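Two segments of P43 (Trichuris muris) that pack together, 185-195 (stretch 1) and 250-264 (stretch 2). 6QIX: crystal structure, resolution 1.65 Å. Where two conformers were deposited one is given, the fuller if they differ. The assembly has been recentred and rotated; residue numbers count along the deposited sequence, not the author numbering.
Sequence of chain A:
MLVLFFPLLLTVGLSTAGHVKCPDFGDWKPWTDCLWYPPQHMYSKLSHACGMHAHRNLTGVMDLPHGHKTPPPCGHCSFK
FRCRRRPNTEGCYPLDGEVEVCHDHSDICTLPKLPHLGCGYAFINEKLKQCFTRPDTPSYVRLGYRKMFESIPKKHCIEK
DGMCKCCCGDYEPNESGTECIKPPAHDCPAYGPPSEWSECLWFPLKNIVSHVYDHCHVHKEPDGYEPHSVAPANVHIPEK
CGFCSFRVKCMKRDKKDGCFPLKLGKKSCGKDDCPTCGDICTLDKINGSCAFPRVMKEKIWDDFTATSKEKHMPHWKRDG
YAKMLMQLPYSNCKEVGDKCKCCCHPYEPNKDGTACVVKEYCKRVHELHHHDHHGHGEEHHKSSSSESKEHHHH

Stretch 1 (185-195) AHDCPAYGPPS
Stretch 2, residues 250-264: CMKRDKKDGCFPLKL

Stretch 1 has no regular structure; it bends at His-186 and Asp-187 (phi/psi 46/60) and is extended from Cys-188 to Ser-195. It runs antiparallel to residues 250-254 of stretch 2, whose strands 250-252 and 262-264 form a hairpin. CA neighbours run from Ser-195 opposite Cys-250, through Tyr-191 CA and Arg-253 CA (4.4 Å), to Cys-188 and Cys-259.

Backbone hydrogen bonds are few: Gly-192 N to Lys-252 O and Ser-195 N to Cys-250 O, both 2.9 Å and nearly straight. Ser-195, chi1 p, turns its small hydroxyl back, so OG accepts from Cys-250 N at 2.8 Å. Water 5 donates to Pro-193 O (2.8 Å) and accepts from Lys-252 N (2.9 Å), bridging the two backbones.

A disulfide, Cys-188 SG to Cys-259 SG (2.1 Å, chi3 -87°, both chi1 m), fixes the other end. Beside it a type II turn spans Lys-256 to Cys-259; Gly-258, at phi/psi 86/0, has no room for a CB, which would clash with His-186 ND1.

The long, all-t chain of Lys-256 reaches Asp-187, where Lys-256 NZ donates to Asp-187 O (2.7 Å) and forms a longer salt bridge with Asp-187 OD2 (3.5 Å).

Tyr-191 (chi1 -72°, chi2 -73°) offers a ring face to Arg-253 CD, 3.9 Å from its centroid. Arg-253 (p, t, t) places its guanidinium between Tyr-191 OH and Cys-188 CB. The unbranched side chain of Met-251 (m, t, p) brings CE within 3.4 Å of Tyr-191 CG.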

ATOM      1  N   ALA A 185     -25.011   7.070  -3.427  1.00 28.12           N
ATOM      2  CA  ALA A 185     -24.149   6.434  -2.431  1.00 28.86           C
ATOM      3  C   ALA A 185     -24.201   4.915  -2.558  1.00 27.35           C
ATOM      4  O   ALA A 185     -25.281   4.327  -2.693  1.00 29.49           O
ATOM      5  CB  ALA A 185     -24.582   6.853  -1.022  1.00 34.11           C
ATOM      6  N   HIS A 186     -23.017   4.266  -2.470  1.00 25.87           N
ATOM      7  CA  HIS A 186     -22.976   2.804  -2.615  1.00 28.72           C
ATOM      8  C   HIS A 186     -23.555   2.075  -1.411  1.00 26.59           C
ATOM      9  O   HIS A 186     -24.001   0.933  -1.562  1.00 27.54           O
ATOM     10  CB  HIS A 186     -21.556   2.292  -2.858  1.00 28.19           C
ATOM     11  CG  HIS A 186     -20.901   2.888  -4.060  1.00 30.37           C
ATOM     12  ND1 HIS A 186     -21.469   2.844  -5.315  1.00 31.02           N
ATOM     13  CD2 HIS A 186     -19.735   3.556  -4.192  1.00 32.14           C
ATOM     14  CE1 HIS A 186     -20.686   3.489  -6.168  1.00 34.01           C
ATOM     15  NE2 HIS A 186     -19.624   3.923  -5.511  1.00 32.65           N
ATOM     16  N   ASP A 187     -23.606   2.714  -0.238  1.00 27.15           N
ATOM     17  CA  ASP A 187     -24.236   2.138   0.965  1.00 29.65           C
ATOM     18  C   ASP A 187     -23.813   0.679   1.191  1.00 27.00           C
ATOM     19  O   ASP A 187     -24.622  -0.257   1.250  1.00 25.24           O
ATOM     20  CB  ASP A 187     -25.750   2.276   0.861  1.00 33.65           C
ATOM     21  CG  ASP A 187     -26.455   1.799   2.079  1.00 42.53           C
ATOM     22  OD1 ASP A 187     -25.921   2.005   3.188  1.00 46.31           O
ATOM     23  OD2 ASP A 187     -27.543   1.212   1.907  1.00 43.55           O
ATOM     24  N   CYS A 188     -22.507   0.512   1.348  1.00 26.04           N
ATOM     25  CA  CYS A 188     -21.926  -0.806   1.451  1.00 27.16           C
ATOM     26  C   CYS A 188     -22.346  -1.476   2.749  1.00 28.00           C
ATOM     27  O   CYS A 188     -22.572  -0.805   3.757  1.00 28.14           O
ATOM     28  CB  CYS A 188     -20.405  -0.743   1.418  1.00 27.81           C
ATOM     29  SG  CYS A 188     -19.791  -0.098  -0.153  1.00 29.12           S
ATOM     30  N   PRO A 189     -22.456  -2.797   2.741  1.00 29.00           N
ATOM     31  CA  PRO A 189     -22.797  -3.521   3.964  1.00 27.75           C
ATOM     32  C   PRO A 189     -21.715  -3.382   5.025  1.00 27.29           C
ATOM     33  O   PRO A 189     -20.545  -3.166   4.736  1.00 28.39           O
ATOM     34  CB  PRO A 189     -22.927  -4.971   3.485  1.00 28.83           C
ATOM     35  CG  PRO A 189     -23.025  -4.941   2.062  1.00 28.93           C
ATOM     36  CD  PRO A 189     -22.340  -3.695   1.583  1.00 29.91           C
ATOM     37  N   ALA A 190     -22.118  -3.572   6.279  1.00 27.52           N
ATOM     38  CA  ALA A 190     -21.183  -3.397   7.378  1.00 30.39           C
ATOM     39  C   ALA A 190     -20.187  -4.551   7.482  1.00 27.63           C
ATOM     40  O   ALA A 190     -20.545  -5.729   7.334  1.00 28.60           O
ATOM     41  CB  ALA A 190     -21.949  -3.284   8.699  1.00 33.33           C
ATOM     42  N   TYR A 191     -18.935  -4.195   7.773  1.00 23.86           N
ATOM     43  CA  TYR A 191     -17.915  -5.209   8.033  1.00 20.68           C
ATOM     44  C   TYR A 191     -18.254  -5.949   9.317  1.00 23.19           C
ATOM     45  O   TYR A 191     -18.799  -5.366  10.271  1.00 24.17           O
ATOM     46  CB  TYR A 191     -16.535  -4.580   8.185  1.00 22.98           C
ATOM     47  CG  TYR A 191     -15.909  -4.052   6.916  1.00 22.88           C
ATOM     48  CD1 TYR A 191     -15.400  -4.923   5.949  1.00 22.27           C
ATOM     49  CD2 TYR A 191     -15.808  -2.692   6.680  1.00 23.38           C
ATOM     50  CE1 TYR A 191     -14.835  -4.448   4.781  1.00 17.88           C
ATOM     51  CE2 TYR A 191     -15.201  -2.223   5.540  1.00 20.98           C
ATOM     52  CZ  TYR A 191     -14.726  -3.101   4.591  1.00 19.63           C
ATOM     53  OH  TYR A 191     -14.108  -2.629   3.431  1.00 21.69           O
ATOM     54  N   GLY A 192     -17.905  -7.253   9.341  1.00 22.14           N
ATOM     55  CA  GLY A 192     -17.922  -8.009  10.567  1.00 22.75           C
ATOM     56  C   GLY A 192     -16.686  -7.717  11.384  1.00 22.33           C
ATOM     57  O   GLY A 192     -15.824  -6.869  11.014  1.00 20.74           O
ATOM     58  N   PRO A 193     -16.571  -8.405  12.520  1.00 21.63           N
ATOM     59  CA  PRO A 193     -15.399  -8.217  13.367  1.00 20.45           C
ATOM     60  C   PRO A 193     -14.134  -8.630  12.637  1.00 19.77           C
ATOM     61  O   PRO A 193     -14.137  -9.616  11.885  1.00 22.45           O
ATOM     62  CB  PRO A 193     -15.667  -9.125  14.575  1.00 22.87           C
ATOM     63  CG  PRO A 193     -16.849  -9.967  14.236  1.00 28.11           C
ATOM     64  CD  PRO A 193     -17.567  -9.324  13.097  1.00 24.69           C
ATOM     65  N   PRO A 194     -13.034  -7.898  12.806  1.00 21.16           N
ATOM     66  CA  PRO A 194     -11.759  -8.353  12.202  1.00 19.71           C
ATOM     67  C   PRO A 194     -11.317  -9.705  12.757  1.00 18.21           C
ATOM     68  O   PRO A 194     -11.570 -10.035  13.922  1.00 19.65           O
ATOM     69  CB  PRO A 194     -10.754  -7.274  12.607  1.00 23.17           C
ATOM     70  CG  PRO A 194     -11.542  -6.160  13.139  1.00 27.53           C
ATOM     71  CD  PRO A 194     -12.867  -6.667  13.594  1.00 21.19           C
ATOM     72  N   SER A 195     -10.648 -10.477  11.917  1.00 15.99           N
ATOM     73  CA  SER A 195     -10.028 -11.703  12.381  1.00 17.02           C
ATOM     74  C   SER A 195      -8.919 -11.362  13.355  1.00 15.05           C
ATOM     75  O   SER A 195      -8.518 -10.210  13.476  1.00 17.57           O
ATOM     76  CB  SER A 195      -9.462 -12.510  11.211  1.00 17.01           C
ATOM     77  OG  SER A 195      -8.391 -11.831  10.574  1.00 16.54           O
ATOM     78  N   CYS A 250      -8.045  -9.988   8.476  1.00 16.55           N
ATOM     79  CA  CYS A 250      -9.123  -9.854   7.491  1.00 20.06           C
ATOM     80  C   CYS A 250     -10.251  -9.056   8.103  1.00 18.58           C
ATOM     81  O   CYS A 250     -10.591  -9.283   9.264  1.00 18.92           O
ATOM     82  CB  CYS A 250      -9.775 -11.221   7.097  1.00 24.18           C
ATOM     83  SG  CYS A 250      -8.748 -12.619   7.049  1.00 28.83           S
ATOM     84  N   MET A 251     -10.889  -8.203   7.283  1.00 16.57           N
ATOM     85  CA  MET A 251     -12.211  -7.652   7.571  1.00 19.58           C
ATOM     86  C   MET A 251     -13.079  -7.908   6.356  1.00 19.27           C
ATOM     87  O   MET A 251     -12.687  -7.573   5.233  1.00 18.12           O
ATOM     88  CB  MET A 251     -12.125  -6.175   7.875  1.00 27.59           C
ATOM     89  CG  MET A 251     -11.719  -5.900   9.302  1.00 40.45           C
ATOM     90  SD  MET A 251     -11.670  -4.136   9.517  1.00 51.06           S
ATOM     91  CE  MET A 251     -13.355  -3.699   9.155  1.00 42.29           C
ATOM     92  N   LYS A 252     -14.268  -8.464   6.583  0.65 18.81           N
ATOM     93  CA  LYS A 252     -15.118  -8.932   5.496  0.65 21.11           C
ATOM     94  C   LYS A 252     -16.517  -8.354   5.623  0.65 22.61           C
ATOM     95  O   LYS A 252     -17.048  -8.219   6.731  0.65 21.51           O
ATOM     96  CB  LYS A 252     -15.187 -10.474   5.480  0.65 20.70           C
ATOM     97  CG  LYS A 252     -16.003 -11.034   4.304  0.65 25.99           C
ATOM     98  CD  LYS A 252     -15.954 -12.586   4.259  0.65 27.18           C
ATOM     99  CE  LYS A 252     -17.269 -13.176   3.738  0.65 30.36           C
ATOM    100  NZ  LYS A 252     -17.034 -14.358   2.838  0.65 32.40           N
ATOM    101  N   ARG A 253     -17.108  -8.029   4.473  1.00 21.33           N
ATOM    102  CA  ARG A 253     -18.494  -7.590   4.408  1.00 20.85           C
ATOM    103  C   ARG A 253     -19.166  -8.289   3.235  1.00 22.23           C
ATOM    104  O   ARG A 253     -18.515  -8.842   2.339  1.00 23.26           O
ATOM    105  CB  ARG A 253     -18.577  -6.063   4.297  1.00 21.94           C
ATOM    106  CG  ARG A 253     -17.987  -5.535   3.014  1.00 20.84           C
ATOM    107  CD  ARG A 253     -17.991  -4.009   3.013  1.00 19.98           C
ATOM    108  NE  ARG A 253     -17.261  -3.490   1.853  1.00 19.66           N
ATOM    109  CZ  ARG A 253     -16.914  -2.227   1.668  1.00 18.47           C
ATOM    110  NH1 ARG A 253     -17.246  -1.297   2.577  1.00 20.43           N
ATOM    111  NH2 ARG A 253     -16.249  -1.904   0.566  1.00 17.86           N
ATOM    112  N   ASP A 254     -20.510  -8.290   3.250  1.00 24.68           N
ATOM    113  CA  ASP A 254     -21.242  -8.951   2.184  1.00 27.49           C
ATOM    114  C   ASP A 254     -21.013  -8.269   0.836  1.00 27.10           C
ATOM    115  O   ASP A 254     -20.737  -7.071   0.754  1.00 26.86           O
ATOM    116  CB  ASP A 254     -22.750  -8.934   2.483  1.00 31.18           C
ATOM    117  CG  ASP A 254     -23.192 -10.073   3.361  1.00 38.84           C
ATOM    118  OD1 ASP A 254     -22.325 -10.926   3.713  1.00 42.59           O
ATOM    119  OD2 ASP A 254     -24.423 -10.110   3.678  1.00 41.15           O
ATOM    120  N   LYS A 255     -21.189  -9.030  -0.239  1.00 28.95           N
ATOM    121  CA  LYS A 255     -21.014  -8.457  -1.563  1.00 32.76           C
ATOM    122  C   LYS A 255     -22.139  -7.478  -1.839  1.00 29.82           C
ATOM    123  O   LYS A 255     -23.251  -7.593  -1.302  1.00 30.62           O
ATOM    124  CB  LYS A 255     -20.981  -9.547  -2.636  1.00 40.91           C
ATOM    125  CG  LYS A 255     -19.624 -10.293  -2.693  1.00 48.52           C
ATOM    126  CD  LYS A 255     -19.553 -11.312  -3.832  1.00 55.45           C
ATOM    127  CE  LYS A 255     -19.248 -12.713  -3.298  1.00 60.25           C
ATOM    128  NZ  LYS A 255     -20.224 -13.160  -2.239  1.00 62.22           N
ATOM    129  N   LYS A 256     -21.831  -6.501  -2.684  1.00 25.95           N
ATOM    130  CA  LYS A 256     -22.775  -5.489  -3.111  1.00 26.69           C
ATOM    131  C   LYS A 256     -22.101  -4.722  -4.238  1.00 27.47           C
ATOM    132  O   LYS A 256     -20.914  -4.414  -4.139  1.00 29.21           O
ATOM    133  CB  LYS A 256     -23.181  -4.538  -1.979  1.00 28.21           C
ATOM    134  CG  LYS A 256     -24.444  -3.712  -2.347  1.00 32.60           C
ATOM    135  CD  LYS A 256     -24.828  -2.764  -1.231  1.00 35.51           C
ATOM    136  CE  LYS A 256     -25.960  -1.837  -1.672  1.00 38.09           C
ATOM    137  NZ  LYS A 256     -26.499  -1.086  -0.508  1.00 37.37           N
ATOM    138  N   ASP A 257     -22.843  -4.415  -5.301  1.00 27.40           N
ATOM    139  CA  ASP A 257     -22.193  -3.725  -6.402  1.00 27.12           C
ATOM    140  C   ASP A 257     -21.569  -2.424  -5.906  1.00 23.67           C
ATOM    141  O   ASP A 257     -22.171  -1.686  -5.115  1.00 24.71           O
ATOM    142  CB  ASP A 257     -23.181  -3.438  -7.528  1.00 30.76           C
ATOM    143  CG  ASP A 257     -22.500  -2.844  -8.760  1.00 36.02           C
ATOM    144  OD1 ASP A 257     -21.487  -3.429  -9.214  1.00 34.05           O
ATOM    145  OD2 ASP A 257     -22.967  -1.791  -9.260  1.00 40.36           O
ATOM    146  N   GLY A 258     -20.344  -2.151  -6.372  1.00 21.80           N
ATOM    147  CA  GLY A 258     -19.619  -0.965  -5.992  1.00 20.48           C
ATOM    148  C   GLY A 258     -18.826  -1.125  -4.720  1.00 18.09           C
ATOM    149  O   GLY A 258     -18.128  -0.184  -4.315  1.00 22.09           O
ATOM    150  N   CYS A 259     -18.874  -2.302  -4.100  1.00 17.08           N
ATOM    151  CA  CYS A 259     -18.297  -2.502  -2.774  1.00 17.24           C
ATOM    152  C   CYS A 259     -17.452  -3.764  -2.779  1.00 16.86           C
ATOM    153  O   CYS A 259     -18.002  -4.871  -2.860  1.00 20.28           O
ATOM    154  CB  CYS A 259     -19.393  -2.642  -1.705  1.00 19.42           C
ATOM    155  SG  CYS A 259     -20.607  -1.288  -1.614  1.00 23.76           S
ATOM    156  N   PHE A 260     -16.145  -3.619  -2.586  1.00 15.92           N
ATOM    157  CA  PHE A 260     -15.340  -4.826  -2.553  1.00 15.49           C
ATOM    158  C   PHE A 260     -15.471  -5.450  -1.169  1.00 14.96           C
ATOM    159  O   PHE A 260     -15.403  -4.733  -0.178  1.00 17.60           O
ATOM    160  CB  PHE A 260     -13.856  -4.491  -2.829  1.00 15.06           C
ATOM    161  CG  PHE A 260     -13.021  -5.680  -3.124  1.00 13.89           C
ATOM    162  CD1 PHE A 260     -13.050  -6.257  -4.380  1.00 15.79           C
ATOM    163  CD2 PHE A 260     -12.187  -6.212  -2.143  1.00 14.76           C
ATOM    164  CE1 PHE A 260     -12.262  -7.338  -4.668  1.00 17.19           C
ATOM    165  CE2 PHE A 260     -11.430  -7.333  -2.403  1.00 15.46           C
ATOM    166  CZ  PHE A 260     -11.450  -7.881  -3.676  1.00 16.60           C
ATOM    167  N   PRO A 261     -15.590  -6.773  -1.069  1.00 17.35           N
ATOM    168  CA  PRO A 261     -15.972  -7.386   0.215  1.00 18.47           C
ATOM    169  C   PRO A 261     -14.864  -7.652   1.229  1.00 17.94           C
ATOM    170  O   PRO A 261     -15.184  -7.880   2.408  1.00 20.26           O
ATOM    171  CB  PRO A 261     -16.580  -8.727  -0.215  1.00 17.73           C
ATOM    172  CG  PRO A 261     -15.827  -9.041  -1.476  1.00 19.86           C
ATOM    173  CD  PRO A 261     -15.667  -7.741  -2.179  1.00 19.62           C
ATOM    174  N   LEU A 262     -13.590  -7.684   0.837  1.00 15.38           N
ATOM    175  CA  LEU A 262     -12.525  -8.113   1.750  1.00 13.03           C
ATOM    176  C   LEU A 262     -11.403  -7.092   1.792  1.00 13.72           C
ATOM    177  O   LEU A 262     -10.874  -6.697   0.748  1.00 15.35           O
ATOM    178  CB  LEU A 262     -11.959  -9.445   1.316  1.00 14.38           C
ATOM    179  CG  LEU A 262     -10.947 -10.073   2.259  1.00 19.11           C
ATOM    180  CD1 LEU A 262     -11.618 -10.451   3.580  1.00 20.70           C
ATOM    181  CD2 LEU A 262     -10.354 -11.265   1.551  1.00 20.89           C
ATOM    182  N   LYS A 263     -11.030  -6.694   2.992  1.00 14.53           N
ATOM    183  CA  LYS A 263      -9.926  -5.791   3.258  1.00 19.95           C
ATOM    184  C   LYS A 263      -8.893  -6.578   4.059  1.00 18.06           C
ATOM    185  O   LYS A 263      -9.276  -7.335   4.967  1.00 17.77           O
ATOM    186  CB  LYS A 263     -10.443  -4.609   4.066  1.00 27.73           C
ATOM    187  CG  LYS A 263      -9.726  -3.332   3.884  1.00 36.99           C
ATOM    188  CD  LYS A 263      -9.787  -2.523   5.191  1.00 46.15           C
ATOM    189  CE  LYS A 263     -11.204  -2.018   5.469  1.00 50.07           C
ATOM    190  NZ  LYS A 263     -11.254  -0.520   5.680  1.00 53.75           N
ATOM    191  N   LEU A 264      -7.612  -6.458   3.689  1.00 15.35           N
ATOM    192  CA  LEU A 264      -6.556  -7.225   4.353  1.00 17.25           C
ATOM    193  C   LEU A 264      -5.500  -6.295   4.937  1.00 20.85           C
ATOM    194  O   LEU A 264      -5.068  -5.330   4.272  1.00 26.32           O
ATOM    195  CB  LEU A 264      -5.837  -8.157   3.404  1.00 21.70           C
ATOM    196  CG  LEU A 264      -6.332  -9.473   2.853  1.00 31.25           C
ATOM    197  CD1 LEU A 264      -5.116 -10.241   2.254  1.00 32.67           C
ATOM    198  CD2 LEU A 264      -7.070 -10.240   3.901  1.00 36.55           C
TER
HETATM  199  O   HOH W   1     -24.206  -0.267  -4.059  1.00 30.69           O
HETATM  200  O   HOH W   2     -18.747  -0.948   4.933  1.00 26.02           O
HETATM  201  O   HOH W   3     -21.827  -7.510   5.952  1.00 23.53           O
HETATM  202  O   HOH W   4     -13.173  -4.204   1.350  1.00 19.15           O
HETATM  203  O   HOH W   5     -14.734  -9.815   9.156  1.00 22.63           O